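Side-chain contacts in aspartate-semialdehyde dehydrogenase 2 (Vibrio cholerae, PDB 2R00), which catalyses the NADPH-dependent reductive dephosphorylation of L-aspartyl-4-phosphate to L-aspartate-semialdehyde, an early step on the routes to lysine and methionine: residues Q260-L265 with I271-G276; G43-F48 with T52-N57; F99-D104 with E213-W218; T155-V160 with N308-A313. All coordinates share one frame; numbering follows the deposited sequence.

In the fold
The four contacts sample both domains and the seam between them. Interaction 2 is a hairpin at the margin of the nucleotide-binding sheet, with Tyr46 close to the predicted NADP(+) residue Thr12; its centre is about 41 Å from that of interaction 1, across the chain's centre. Interactions 1 and 4 reach the same sheet of the dimerisation domain, with centres about 17 Å apart. Interaction 3 joins the domains through Tyr101 and Lys215, beside the predicted phosphate-binding Arg100, whose side chain is about 8 Å from that of the catalytic Cys131. Its Met216 SD meets Thr156 CG2 of interaction 4 at 3.9 Å; the Tyr157 side chain is about 6 Å from that of His244, the predicted proton acceptor.

Interaction 1: Q260-L265 with I271-G276; sequences QVMDML and IELFRG
Leu273 is received between Met262 and Leu265, one turn apart on helix 258-267, and this apolar seam is the tight part of the contact. Its two methyls divide the work: CD1 meets Leu265 CD1 at 3.8 Å, while CD2 lies 3.8 Å from Met262 CB. With CG anti to the backbone N (chi1 -174°), the Leu273 branch meets both helix side chains at about a right angle. Further along the seam, Leu265 CD2 touches Ile271 CD1 at 4.1 Å, and Val294 and Pro142 close round Leu265. The helix and strand 271-273 belong to a beta-alpha-beta crossover that begins at strand 244-252 and ends at the edge of the dimerisation-domain sheet.

The solvent side is polar and looser. Arg275, extended from CG to NE, carries its guanidinium across the helix so that Met262 CB lies over one face. At its edge NH2 forms a salt bridge with Asp263 OD1 at 2.8 Å; as a hydrogen bond it is weak, its N-H...O angle only 123°, and the carboxylate plane is turned 52° from the guanidinium. Glu266 also pairs with NH2. Shared between two acids, the arginine probably gains more from electrostatics than from a single well-directed hydrogen bond.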
# COMPACT_ATOMS: atom_id res chain seq x y z
N GLN A 260 12.26 4.82 -19.05
CA GLN A 260 11.43 5.09 -20.23
C GLN A 260 10.03 5.53 -19.79
O GLN A 260 9.55 6.59 -20.21
CB GLN A 260 11.38 3.88 -21.16
CG GLN A 260 12.76 3.46 -21.70
CD GLN A 260 12.76 2.11 -22.42
OE1 GLN A 260 12.39 1.07 -21.85
NE2 GLN A 260 13.21 2.12 -23.67
N VAL A 261 9.40 4.74 -18.92
CA VAL A 261 8.06 5.13 -18.46
C VAL A 261 8.04 6.47 -17.70
O VAL A 261 7.09 7.23 -17.83
CB VAL A 261 7.25 3.95 -17.79
CG1 VAL A 261 8.05 2.66 -17.74
CG2 VAL A 261 6.67 4.33 -16.43
N MET A 262 9.11 6.79 -16.97
CA MET A 262 9.19 8.12 -16.34
C MET A 262 9.22 9.25 -17.36
O MET A 262 8.58 10.28 -17.17
CB MET A 262 10.38 8.22 -15.37
CG MET A 262 10.13 7.56 -14.03
SD MET A 262 11.32 8.00 -12.75
CE MET A 262 12.71 6.98 -13.23
N ASP A 263 9.96 9.04 -18.46
CA ASP A 263 9.99 10.00 -19.57
C ASP A 263 8.60 10.18 -20.19
O ASP A 263 8.15 11.30 -20.40
CB ASP A 263 11.00 9.58 -20.64
CG ASP A 263 12.44 9.83 -20.23
OD1 ASP A 263 12.68 10.61 -19.27
OD2 ASP A 263 13.34 9.25 -20.87
N MET A 264 7.94 9.06 -20.49
CA MET A 264 6.58 9.06 -21.05
C MET A 264 5.59 9.82 -20.19
O MET A 264 4.83 10.65 -20.69
CB MET A 264 6.06 7.63 -21.19
CG MET A 264 6.62 6.83 -22.31
SD MET A 264 5.90 5.19 -22.22
CE MET A 264 7.21 4.29 -23.02
N LEU A 265 5.59 9.52 -18.89
CA LEU A 265 4.66 10.13 -17.94
C LEU A 265 4.91 11.63 -17.79
O LEU A 265 3.97 12.40 -17.59
CB LEU A 265 4.75 9.44 -16.56
CG LEU A 265 4.44 7.93 -16.48
CD1 LEU A 265 4.40 7.47 -15.03
CD2 LEU A 265 3.16 7.52 -17.20
N ILE A 271 -0.67 14.46 -15.95
CA ILE A 271 0.19 13.75 -15.00
C ILE A 271 1.31 14.66 -14.51
O ILE A 271 1.99 15.29 -15.31
CB ILE A 271 0.82 12.49 -15.64
CG1 ILE A 271 -0.27 11.46 -15.98
CG2 ILE A 271 1.90 11.89 -14.72
CD1 ILE A 271 0.19 10.32 -16.85
N GLU A 272 1.49 14.72 -13.19
CA GLU A 272 2.71 15.29 -12.63
C GLU A 272 3.59 14.17 -12.08
O GLU A 272 3.20 13.46 -11.14
CB GLU A 272 2.41 16.34 -11.56
CG GLU A 272 3.69 16.91 -10.93
CD GLU A 272 3.51 18.29 -10.32
OE1 GLU A 272 2.45 18.92 -10.55
OE2 GLU A 272 4.43 18.76 -9.61
N LEU A 273 4.76 14.00 -12.69
CA LEU A 273 5.73 13.01 -12.23
C LEU A 273 6.75 13.61 -11.26
O LEU A 273 7.38 14.64 -11.56
CB LEU A 273 6.46 12.36 -13.40
CG LEU A 273 7.38 11.20 -12.99
CD1 LEU A 273 6.66 9.86 -13.17
CD2 LEU A 273 8.67 11.25 -13.79
N PHE A 274 6.92 12.94 -10.12
CA PHE A 274 7.92 13.30 -9.12
C PHE A 274 9.06 12.28 -9.17
O PHE A 274 8.86 11.09 -8.90
CB PHE A 274 7.29 13.33 -7.73
CG PHE A 274 6.23 14.37 -7.56
CD1 PHE A 274 4.97 14.21 -8.14
CD2 PHE A 274 6.48 15.51 -6.80
CE1 PHE A 274 3.99 15.18 -7.99
CE2 PHE A 274 5.51 16.48 -6.64
CZ PHE A 274 4.26 16.32 -7.24
N ARG A 275 10.24 12.76 -9.53
CA ARG A 275 11.41 11.90 -9.68
C ARG A 275 12.18 11.77 -8.37
O ARG A 275 13.05 10.92 -8.23
CB ARG A 275 12.34 12.42 -10.79
CG ARG A 275 11.89 12.08 -12.21
CD ARG A 275 12.74 12.82 -13.25
NE ARG A 275 12.32 12.56 -14.63
CZ ARG A 275 12.66 11.49 -15.34
NH1 ARG A 275 13.42 10.53 -14.82
NH2 ARG A 275 12.22 11.38 -16.59
N GLY A 276 11.84 12.63 -7.41
CA GLY A 276 12.51 12.63 -6.12
C GLY A 276 13.46 13.80 -6.01
O GLY A 276 13.92 14.35 -7.02

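Interaction 2: G43-F48 with T52-N57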
# COMPACT_ATOMS: atom_id res chain seq x y z
N GLY A 43 -33.24 27.76 -3.17
CA GLY A 43 -33.09 29.18 -2.85
C GLY A 43 -31.68 29.59 -2.46
O GLY A 43 -31.39 30.78 -2.36
N LYS A 44 -30.80 28.62 -2.22
CA LYS A 44 -29.40 28.94 -1.94
C LYS A 44 -28.73 29.56 -3.17
O LYS A 44 -29.08 29.21 -4.31
CB LYS A 44 -28.61 27.72 -1.46
CG LYS A 44 -27.36 28.12 -0.69
CD LYS A 44 -26.37 26.98 -0.52
CE LYS A 44 -25.09 27.47 0.18
NZ LYS A 44 -24.56 28.77 -0.38
N THR A 45 -27.81 30.49 -2.96
CA THR A 45 -27.20 31.20 -4.08
C THR A 45 -25.70 30.95 -4.21
O THR A 45 -24.99 30.81 -3.21
CB THR A 45 -27.48 32.70 -4.03
OG1 THR A 45 -27.12 33.22 -2.74
CG2 THR A 45 -28.95 32.98 -4.31
N TYR A 46 -25.26 30.91 -5.47
CA TYR A 46 -23.86 30.73 -5.83
C TYR A 46 -23.45 31.74 -6.90
O TYR A 46 -24.29 32.20 -7.68
CB TYR A 46 -23.61 29.31 -6.35
CG TYR A 46 -23.73 28.23 -5.29
CD1 TYR A 46 -24.94 27.59 -5.06
CD2 TYR A 46 -22.63 27.87 -4.51
CE1 TYR A 46 -25.05 26.60 -4.09
CE2 TYR A 46 -22.73 26.90 -3.54
CZ TYR A 46 -23.94 26.26 -3.33
OH TYR A 46 -24.05 25.29 -2.37
N ARG A 47 -22.16 32.07 -6.93
CA ARG A 47 -21.63 32.98 -7.94
C ARG A 47 -20.88 32.20 -9.01
O ARG A 47 -19.97 31.44 -8.69
CB ARG A 47 -20.69 34.01 -7.30
CG ARG A 47 -20.17 35.07 -8.26
CD ARG A 47 -19.48 36.19 -7.49
NE ARG A 47 -18.83 37.15 -8.38
CZ ARG A 47 -19.40 38.28 -8.81
NH1 ARG A 47 -20.63 38.61 -8.41
NH2 ARG A 47 -18.73 39.08 -9.63
N PHE A 48 -21.26 32.40 -10.27
CA PHE A 48 -20.64 31.68 -11.37
C PHE A 48 -20.42 32.62 -12.54
O PHE A 48 -21.37 33.21 -13.05
CB PHE A 48 -21.51 30.49 -11.79
CG PHE A 48 -21.06 29.82 -13.05
CD1 PHE A 48 -21.64 30.15 -14.27
CD2 PHE A 48 -20.04 28.87 -13.02
CE1 PHE A 48 -21.23 29.53 -15.44
CE2 PHE A 48 -19.62 28.25 -14.19
CZ PHE A 48 -20.21 28.58 -15.40
N THR A 52 -25.10 35.59 -10.45
CA THR A 52 -25.73 34.84 -9.37
C THR A 52 -26.60 33.70 -9.92
O THR A 52 -27.38 33.90 -10.85
CB THR A 52 -26.57 35.76 -8.46
OG1 THR A 52 -25.71 36.76 -7.91
CG2 THR A 52 -27.22 34.99 -7.30
N VAL A 53 -26.44 32.51 -9.35
CA VAL A 53 -27.27 31.36 -9.72
C VAL A 53 -28.01 30.84 -8.49
O VAL A 53 -27.40 30.63 -7.44
CB VAL A 53 -26.45 30.23 -10.39
CG1 VAL A 53 -27.39 29.25 -11.08
CG2 VAL A 53 -25.46 30.79 -11.41
N ARG A 54 -29.32 30.64 -8.62
CA ARG A 54 -30.15 30.18 -7.50
C ARG A 54 -30.53 28.70 -7.64
O ARG A 54 -31.08 28.28 -8.66
CB ARG A 54 -31.42 31.03 -7.38
CG ARG A 54 -32.27 30.70 -6.14
CD ARG A 54 -33.47 31.65 -5.98
NE ARG A 54 -33.13 33.05 -6.23
CZ ARG A 54 -32.66 33.91 -5.33
NH1 ARG A 54 -32.46 33.54 -4.06
NH2 ARG A 54 -32.39 35.16 -5.70
N VAL A 55 -30.25 27.93 -6.59
CA VAL A 55 -30.63 26.51 -6.54
C VAL A 55 -32.16 26.39 -6.59
O VAL A 55 -32.88 27.11 -5.88
CB VAL A 55 -30.07 25.80 -5.28
CG1 VAL A 55 -30.47 24.32 -5.23
CG2 VAL A 55 -28.54 25.94 -5.22
N GLN A 56 -32.66 25.50 -7.45
CA GLN A 56 -34.09 25.21 -7.51
C GLN A 56 -34.37 23.73 -7.27
O GLN A 56 -33.47 22.89 -7.30
CB GLN A 56 -34.71 25.69 -8.83
CG GLN A 56 -34.02 25.21 -10.08
CD GLN A 56 -34.52 25.90 -11.34
OE1 GLN A 56 -33.79 26.67 -11.97
NE2 GLN A 56 -35.78 25.62 -11.71
N ASN A 57 -35.64 23.43 -7.01
CA ASN A 57 -36.08 22.07 -6.75
C ASN A 57 -36.11 21.27 -8.05
O ASN A 57 -36.72 21.70 -9.04
CB ASN A 57 -37.45 22.10 -6.07
CG ASN A 57 -37.92 20.74 -5.61
OD1 ASN A 57 -37.34 19.70 -5.94
ND2 ASN A 57 -39.01 20.74 -4.84
O HOH W 1 -22.77 36.77 -7.80
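A beta hairpin at the margin of the Rossmann-type nucleotide-binding sheet brings Tyr46 opposite Val53, strand 45-48 running antiparallel to the longer strand 51-57. These two form a hydrogen-bonded pair: Tyr46 N gives to Val53 O at 2.9 Å, and Val53 N returns to Tyr46 O at 2.7 Å. Ahead of the strand the register slips. Gly43 N binds Val55 O at 2.8 Å, yet Val55 N turns to Lys44 O at 2.9 Å, so two residues face one. With Gly43 at a positive phi of 98°, this is the pattern of a G1 beta bulge.

The two faces of the hairpin differ. On one, Thr45 and Arg54 lie side by side and point the same way; Thr45 CG2 sits over a face of the guanidinium, 3.6 Å from Arg54 NH1. The arginine chain bends at chi3 (-43°), turning NH1 back toward Gly43 O for a weak bond of 3.4 Å. Farther along this exposed face, a water links Arg47 NH1 to Thr52 OG1.

On the other face Val55 CG2 approaches the edge of the Tyr46 ring, in its plane, 3.7 Å from CE1, while Val53 CG2 packs on Phe48 CB. Lys44 NZ lies over the ring, toward its rim. Leu20 of helix 14-25 covers Tyr46 and Phe48, and Tyr46 OH hydrogen-bonds to Glu17 OE1. Thr12, predicted to bind NADP(+), touches both Tyr46 and Val55. The backbone thus supplies the firm polar bonds, while the side chains sort into an exposed polar face and a largely apolar one set against helix 14-25 and strand 30-37.

Interaction 3: F99-D104 with E213-W218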
# COMPACT_ATOMS: atom_id res chain seq x y z
N PHE A 99 -24.83 4.03 -13.39
CA PHE A 99 -24.81 3.64 -14.82
C PHE A 99 -23.47 3.15 -15.36
O PHE A 99 -23.34 2.88 -16.56
CB PHE A 99 -25.29 4.78 -15.71
CG PHE A 99 -26.71 5.17 -15.49
CD1 PHE A 99 -27.74 4.40 -16.00
CD2 PHE A 99 -27.01 6.33 -14.78
CE1 PHE A 99 -29.07 4.77 -15.79
CE2 PHE A 99 -28.34 6.71 -14.58
CZ PHE A 99 -29.37 5.93 -15.07
N ARG A 100 -22.47 3.03 -14.49
CA ARG A 100 -21.11 2.69 -14.95
C ARG A 100 -21.00 1.33 -15.63
O ARG A 100 -20.13 1.13 -16.46
CB ARG A 100 -20.10 2.75 -13.79
CG ARG A 100 -19.93 4.11 -13.14
CD ARG A 100 -18.82 4.09 -12.10
NE ARG A 100 -18.73 5.40 -11.45
CZ ARG A 100 -18.44 5.59 -10.16
NH1 ARG A 100 -18.21 4.55 -9.37
NH2 ARG A 100 -18.40 6.82 -9.68
N TYR A 101 -21.87 0.39 -15.27
CA TYR A 101 -21.73 -1.03 -15.68
C TYR A 101 -22.75 -1.42 -16.75
O TYR A 101 -22.75 -2.55 -17.23
CB TYR A 101 -21.76 -1.98 -14.45
CG TYR A 101 -20.92 -1.39 -13.33
CD1 TYR A 101 -21.52 -0.65 -12.31
CD2 TYR A 101 -19.53 -1.50 -13.35
CE1 TYR A 101 -20.74 -0.05 -11.32
CE2 TYR A 101 -18.75 -0.89 -12.36
CZ TYR A 101 -19.36 -0.17 -11.36
OH TYR A 101 -18.60 0.43 -10.39
N ASP A 102 -23.60 -0.46 -17.13
CA ASP A 102 -24.59 -0.66 -18.18
C ASP A 102 -23.90 -0.85 -19.53
O ASP A 102 -23.12 0.01 -19.97
CB ASP A 102 -25.60 0.49 -18.24
CG ASP A 102 -26.57 0.48 -17.07
OD1 ASP A 102 -26.16 0.89 -15.97
OD2 ASP A 102 -27.74 0.05 -17.23
N TYR A 103 -24.18 -1.98 -20.17
CA TYR A 103 -23.54 -2.37 -21.43
C TYR A 103 -23.60 -1.28 -22.49
O TYR A 103 -22.63 -1.05 -23.21
CB TYR A 103 -24.19 -3.65 -21.95
CG TYR A 103 -23.64 -4.15 -23.28
CD1 TYR A 103 -22.37 -4.69 -23.36
CD2 TYR A 103 -24.42 -4.11 -24.44
CE1 TYR A 103 -21.87 -5.16 -24.56
CE2 TYR A 103 -23.93 -4.58 -25.65
CZ TYR A 103 -22.65 -5.11 -25.70
OH TYR A 103 -22.15 -5.58 -26.89
N ASP A 104 -24.74 -0.60 -22.56
CA ASP A 104 -25.03 0.39 -23.59
C ASP A 104 -24.58 1.82 -23.26
O ASP A 104 -24.77 2.74 -24.06
CB ASP A 104 -26.53 0.37 -23.91
CG ASP A 104 -27.44 0.40 -22.65
OD1 ASP A 104 -27.02 0.01 -21.52
OD2 ASP A 104 -28.61 0.80 -22.82
N GLU A 213 -14.02 -3.91 -4.92
CA GLU A 213 -12.84 -4.38 -5.66
C GLU A 213 -13.25 -4.90 -7.03
O GLU A 213 -12.63 -4.55 -8.02
CB GLU A 213 -12.05 -5.43 -4.87
CG GLU A 213 -11.31 -4.85 -3.65
CD GLU A 213 -10.87 -5.89 -2.61
OE1 GLU A 213 -11.16 -7.10 -2.76
OE2 GLU A 213 -10.20 -5.48 -1.65
N MET A 214 -14.30 -5.72 -7.09
CA MET A 214 -14.79 -6.23 -8.37
C MET A 214 -15.24 -5.09 -9.28
O MET A 214 -15.07 -5.15 -10.50
CB MET A 214 -15.94 -7.23 -8.16
CG MET A 214 -15.48 -8.62 -7.70
SD MET A 214 -14.01 -9.28 -8.53
CE MET A 214 -14.44 -9.29 -10.29
N LYS A 215 -15.82 -4.05 -8.69
CA LYS A 215 -16.27 -2.90 -9.48
C LYS A 215 -15.12 -2.21 -10.18
O LYS A 215 -15.27 -1.78 -11.32
CB LYS A 215 -17.07 -1.93 -8.62
CG LYS A 215 -18.54 -2.34 -8.48
CD LYS A 215 -19.22 -1.74 -7.26
CE LYS A 215 -18.66 -0.39 -6.87
NZ LYS A 215 -19.09 0.71 -7.76
N MET A 216 -13.97 -2.14 -9.52
CA MET A 216 -12.75 -1.60 -10.11
C MET A 216 -12.27 -2.44 -11.30
O MET A 216 -11.87 -1.90 -12.33
CB MET A 216 -11.67 -1.47 -9.04
CG MET A 216 -10.41 -0.76 -9.49
SD MET A 216 -9.46 -0.03 -8.11
CE MET A 216 -8.55 1.19 -9.05
N VAL A 217 -12.33 -3.76 -11.15
CA VAL A 217 -12.01 -4.66 -12.25
C VAL A 217 -12.87 -4.34 -13.46
O VAL A 217 -12.36 -4.17 -14.55
CB VAL A 217 -12.26 -6.14 -11.86
CG1 VAL A 217 -12.01 -7.05 -13.06
CG2 VAL A 217 -11.38 -6.56 -10.68
N TRP A 218 -14.18 -4.26 -13.24
CA TRP A 218 -15.13 -4.08 -14.33
C TRP A 218 -15.01 -2.71 -14.98
O TRP A 218 -15.07 -2.60 -16.21
CB TRP A 218 -16.56 -4.33 -13.83
CG TRP A 218 -16.78 -5.74 -13.31
CD1 TRP A 218 -16.19 -6.89 -13.79
CD2 TRP A 218 -17.66 -6.14 -12.26
NE1 TRP A 218 -16.63 -7.98 -13.07
CE2 TRP A 218 -17.54 -7.55 -12.13
CE3 TRP A 218 -18.54 -5.46 -11.40
CZ2 TRP A 218 -18.26 -8.28 -11.19
CZ3 TRP A 218 -19.26 -6.19 -10.45
CH2 TRP A 218 -19.11 -7.59 -10.35
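Tyr101 OH is held mainly by Lys215, whose NZ donates a hydrogen bond of 2.7 Å to it; Glu219, one helical turn further on, adds a weaker hydrogen bond to the same oxygen. The lysine does more than touch with its tip. A chi3 of 30°, well short of a staggered value, and a bend at chi4 (75°) curl the chain round the phenol oxygen: CB comes within 3.3 Å of Tyr101 OH, CG within 3.7 Å of Tyr101 CZ, and the curl then brings NZ back to the oxygen. The two side chains cross at about a right angle. Nearer the root of the ring, Tyr101 CD2 rests 4.1 Å from Trp218 CB, a small apolar contact on the neighbouring turn of the helix.

The tyrosine comes from a type I beta turn, Phe99 to Asp102, in the nucleotide-binding domain, whereas helix 211-223 belongs to the dimerisation domain, so the contact spans the domain boundary. It also borders the site predicted to bind phosphate, to which both Arg100 and Lys215 are assigned. Arg100 CB covers one face of the Tyr101 ring, over its centre, and the guanidinium extends beyond it with NH1 4.3 Å from Lys215 NZ, the ammonium lying near the guanidinium plane. The pairing of two positive groups is consistent with a pocket for the phosphate. Arg100 NE bonds to Asn128 O, which helps fix the direction of the guanidinium.

Interaction 4: T155-V160 with N308-A313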
# COMPACT_ATOMS: atom_id res chain seq x y z
N THR A 155 -3.46 -1.60 -5.08
CA THR A 155 -3.99 -1.33 -3.75
C THR A 155 -4.38 0.15 -3.65
O THR A 155 -3.57 1.03 -3.97
CB THR A 155 -2.95 -1.68 -2.65
OG1 THR A 155 -2.57 -3.05 -2.76
CG2 THR A 155 -3.53 -1.44 -1.25
N THR A 156 -5.63 0.41 -3.25
CA THR A 156 -6.11 1.78 -3.06
C THR A 156 -6.26 2.06 -1.57
O THR A 156 -6.57 1.16 -0.80
CB THR A 156 -7.47 2.07 -3.77
OG1 THR A 156 -8.53 1.35 -3.12
CG2 THR A 156 -7.42 1.71 -5.25
N TYR A 157 -6.09 3.32 -1.20
CA TYR A 157 -6.10 3.72 0.20
C TYR A 157 -7.02 4.92 0.37
O TYR A 157 -6.87 5.93 -0.31
CB TYR A 157 -4.69 4.10 0.65
CG TYR A 157 -3.62 3.07 0.43
CD1 TYR A 157 -2.81 3.11 -0.70
CD2 TYR A 157 -3.40 2.06 1.37
CE1 TYR A 157 -1.80 2.17 -0.91
CE2 TYR A 157 -2.39 1.12 1.18
CZ TYR A 157 -1.60 1.17 0.04
OH TYR A 157 -0.61 0.24 -0.17
N GLN A 158 -7.97 4.78 1.29
CA GLN A 158 -8.86 5.87 1.66
C GLN A 158 -9.23 5.74 3.13
O GLN A 158 -9.11 4.67 3.72
CB GLN A 158 -10.12 5.85 0.79
CG GLN A 158 -10.92 4.57 0.87
CD GLN A 158 -11.97 4.46 -0.23
OE1 GLN A 158 -12.64 5.44 -0.57
NE2 GLN A 158 -12.12 3.26 -0.79
N SER A 159 -9.68 6.85 3.72
CA SER A 159 -10.05 6.92 5.13
C SER A 159 -11.18 5.95 5.47
O SER A 159 -12.06 5.72 4.64
CB SER A 159 -10.53 8.32 5.46
OG SER A 159 -11.71 8.59 4.72
N VAL A 160 -11.16 5.42 6.69
CA VAL A 160 -12.28 4.59 7.16
C VAL A 160 -13.57 5.41 7.34
O VAL A 160 -14.67 4.88 7.13
CB VAL A 160 -11.91 3.75 8.42
CG1 VAL A 160 -11.56 4.64 9.61
CG2 VAL A 160 -13.04 2.75 8.78
N ASN A 308 6.30 -0.75 -11.39
CA ASN A 308 5.68 -0.31 -10.15
C ASN A 308 5.62 1.21 -10.11
O ASN A 308 6.55 1.88 -10.54
CB ASN A 308 6.48 -0.80 -8.95
CG ASN A 308 6.56 -2.30 -8.87
OD1 ASN A 308 5.63 -2.96 -8.39
ND2 ASN A 308 7.67 -2.87 -9.34
N LEU A 309 4.52 1.74 -9.59
CA LEU A 309 4.35 3.18 -9.40
C LEU A 309 3.26 3.41 -8.36
O LEU A 309 2.43 2.54 -8.12
CB LEU A 309 3.97 3.88 -10.72
CG LEU A 309 2.66 3.45 -11.41
CD1 LEU A 309 2.06 4.61 -12.16
CD2 LEU A 309 2.87 2.27 -12.32
N TRP A 310 3.30 4.59 -7.74
CA TRP A 310 2.24 5.05 -6.86
C TRP A 310 1.59 6.28 -7.46
O TRP A 310 2.25 7.10 -8.10
CB TRP A 310 2.79 5.40 -5.47
CG TRP A 310 3.06 4.18 -4.61
CD1 TRP A 310 3.91 3.15 -4.90
CD2 TRP A 310 2.50 3.90 -3.33
NE1 TRP A 310 3.90 2.23 -3.88
CE2 TRP A 310 3.05 2.67 -2.89
CE3 TRP A 310 1.59 4.56 -2.50
CZ2 TRP A 310 2.72 2.09 -1.67
CZ3 TRP A 310 1.25 3.98 -1.29
CH2 TRP A 310 1.82 2.76 -0.88
N VAL A 311 0.28 6.39 -7.27
CA VAL A 311 -0.53 7.43 -7.88
C VAL A 311 -1.34 8.06 -6.77
O VAL A 311 -1.96 7.36 -5.97
CB VAL A 311 -1.48 6.84 -8.96
CG1 VAL A 311 -2.24 7.95 -9.68
CG2 VAL A 311 -0.72 6.01 -9.95
N VAL A 312 -1.31 9.39 -6.70
CA VAL A 312 -1.99 10.12 -5.63
C VAL A 312 -2.93 11.18 -6.21
O VAL A 312 -2.65 11.80 -7.24
CB VAL A 312 -0.96 10.75 -4.63
CG1 VAL A 312 -1.63 11.71 -3.67
CG2 VAL A 312 -0.24 9.65 -3.83
N ALA A 313 -4.08 11.35 -5.56
CA ALA A 313 -4.95 12.51 -5.75
C ALA A 313 -5.09 13.19 -4.40
O ALA A 313 -5.53 12.55 -3.42
CB ALA A 313 -6.31 12.10 -6.26
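Trp310 and Tyr157 carry this contact between them, each burying a similar area. Their planes are almost parallel, 9° apart, but they have slid past one another: the centroid of the tyrosine ring is 5.4 Å from that of the six-membered ring of the indole, and the two barely overlap. The contact runs through Tyr157 CE1 and OH and through Trp310 CZ3 and CH2. Tyr157 CE1 lies 3.6 Å from Trp310 CZ3 and 3.7 Å from CH2, and Tyr157 OH passes 3.6 Å from the same CH2. The long directions of the two side chains cross at about a right angle.

No hydrogen bond joins the two segments. The buried phenol oxygen is instead satisfied by Tyr157 OH of the second subunit, and the indole also makes a cation-pi contact with Arg296. Strand 244-252 runs between the two strands, hydrogen-bonded to Tyr157 through Ala245, and Trp310 reaches over its Ala247 to meet the tyrosine. Aromatic side chains thus span a small alanine on the face of the mixed beta sheet that packs against the partner subunit, the dimerisation sheet of the aspartate-semialdehyde dehydrogenase family.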